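PDB 1YQ5: minor capsid protein from Enterobacteria phage PRD1, which forms, as a homotrimer, the spike complexes at the five-fold vertices of the phage capsid together with proteins P31 and P2, and is essential for infectivity. Local coordinates for the interface of chains A and B. Coordinates in Å, arbitrary orientation; residue numbers count along the deposited sequence, not the author numbering. Chains: chain A/B, Minor capsid protein.

The interface of chains A and B. Residues chain A 2-3, 6, 38, 40, 141; chain B 60, 108, 144.
B:Leu60 reaches across to A:Ala6 with its CD1 branch, the methyl lying 3.6 Å from A:Ala6 CB. A:Ala141 CB, on strand 135-142, stands farther off, 4.5 Å from the same B:Leu60 CD1. A:Ala6 thus takes the leucine methyl, while A:Ala141 lies at the margin of the contact.

Next to this centre, A:Asn38 lies over one face of the B:Tyr108 ring. The two side chains meet at about a right angle, yet the amide is turned only 21° from the ring plane, nearly parallel to it. A:Asn38 CB sits 3.9 Å from the ring centroid in a CH-pi contact, displaced toward the CD1 rim, and the amide carbon CG is 3.5 Å from B:Tyr108 CE1. In both residues CG is anti to the backbone N (chi1 close to 180°), which carries each flat group out from its strand to make this overlap.

Farther out, the C-terminal residue B:Asn144 brings its amide between chain A groups. OD1 accepts a hydrogen bond of 2.9 Å from the backbone N of A:Val3, fairly straight at the hydrogen (159°) but arriving from above the carbonyl plane. ND2 faces A:Val40 CG2 at 3.5 Å and shares a water with A:Asn38 ND2, linking the amide that lies beside the tyrosine ring to the chain end.

The patch illustrates how a homotrimer can join a modest apolar core to directional polar contacts: here it ties one subunit's C-terminus to the opening residues of the neighbouring copy of this C-terminal fragment of the spike protein, probably helping to hold the trimer in register.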
loop_
_atom_site.group_PDB
_atom_site.type_symbol
_atom_site.label_atom_id
_atom_site.label_comp_id
_atom_site.label_asym_id
_atom_site.label_seq_id
_atom_site.Cartn_x
_atom_site.Cartn_y
_atom_site.Cartn_z
ATOM N N GLY A 2 -2.312 2.021 19.873
ATOM C CA GLY A 2 -2.519 0.673 19.371
ATOM C C GLY A 2 -3.872 0.570 18.698
ATOM O O GLY A 2 -4.602 1.562 18.608
ATOM N N VAL A 3 -4.224 -0.623 18.230
ATOM C CA VAL A 3 -5.505 -0.820 17.560
ATOM C C VAL A 3 -6.386 -1.746 18.389
ATOM O O VAL A 3 -5.891 -2.532 19.200
ATOM C CB VAL A 3 -5.301 -1.420 16.154
ATOM C CG1 VAL A 3 -4.377 -0.527 15.344
ATOM C CG2 VAL A 3 -4.722 -2.816 16.259
ATOM N N ALA A 6 -7.121 -6.715 15.235
ATOM C CA ALA A 6 -6.161 -7.003 14.179
ATOM C C ALA A 6 -5.971 -8.503 14.064
ATOM O O ALA A 6 -6.191 -9.249 15.022
ATOM C CB ALA A 6 -4.822 -6.327 14.477
ATOM N N ASN A 38 -0.425 -13.297 14.573
ATOM C CA ASN A 38 -0.723 -12.350 15.635
ATOM C C ASN A 38 -2.205 -12.023 15.579
ATOM O O ASN A 38 -2.785 -11.902 14.495
ATOM C CB ASN A 38 0.102 -11.069 15.453
ATOM C CG ASN A 38 -0.132 -10.057 16.565
ATOM O OD1 ASN A 38 0.176 -10.313 17.734
ATOM N ND2 ASN A 38 -0.678 -8.903 16.207
ATOM N N VAL A 40 -5.302 -9.565 17.701
ATOM C CA VAL A 40 -5.609 -8.524 18.674
ATOM C C VAL A 40 -7.123 -8.363 18.750
ATOM O O VAL A 40 -7.786 -8.164 17.732
ATOM C CB VAL A 40 -4.980 -7.174 18.269
ATOM C CG1 VAL A 40 -5.348 -6.098 19.283
ATOM C CG2 VAL A 40 -3.465 -7.316 18.176
ATOM N N ALA A 141 -6.130 -4.695 10.168
ATOM C CA ALA A 141 -6.231 -4.022 11.453
ATOM C C ALA A 141 -7.269 -2.916 11.378
ATOM O O ALA A 141 -7.309 -2.153 10.413
ATOM C CB ALA A 141 -4.877 -3.439 11.856
ATOM N N LEU B 60 2.776 -4.566 15.199
ATOM C CA LEU B 60 2.365 -4.295 13.828
ATOM C C LEU B 60 3.000 -3.008 13.336
ATOM O O LEU B 60 2.982 -1.987 14.030
ATOM C CB LEU B 60 0.842 -4.182 13.744
ATOM C CG LEU B 60 0.063 -5.472 14.011
ATOM C CD1 LEU B 60 -1.423 -5.165 14.128
ATOM C CD2 LEU B 60 0.320 -6.465 12.877
ATOM N N TYR B 108 3.550 -7.839 10.645
ATOM C CA TYR B 108 3.837 -8.100 12.046
ATOM C C TYR B 108 5.335 -8.340 12.150
ATOM O O TYR B 108 5.901 -9.123 11.382
ATOM C CB TYR B 108 3.111 -9.343 12.558
ATOM C CG TYR B 108 3.429 -9.605 14.011
ATOM C CD1 TYR B 108 2.832 -8.846 15.016
ATOM C CD2 TYR B 108 4.385 -10.553 14.379
ATOM C CE1 TYR B 108 3.179 -9.018 16.353
ATOM C CE2 TYR B 108 4.740 -10.734 15.717
ATOM C CZ TYR B 108 4.131 -9.960 16.695
ATOM O OH TYR B 108 4.474 -10.116 18.017
ATOM N N ASN B 144 0.765 -0.870 16.590
ATOM C CA ASN B 144 0.273 -1.688 17.700
ATOM C C ASN B 144 1.429 -2.435 18.340
ATOM O O ASN B 144 1.337 -2.738 19.546
ATOM C CB ASN B 144 -0.787 -2.699 17.253
ATOM C CG ASN B 144 -1.550 -3.295 18.438
ATOM O OD1 ASN B 144 -2.255 -2.584 19.155
ATOM N ND2 ASN B 144 -1.395 -4.595 18.654
ATOM O OXT ASN B 144 2.403 -2.720 17.614
HETATM O O HOH W 1 0.243 -6.502 17.412
#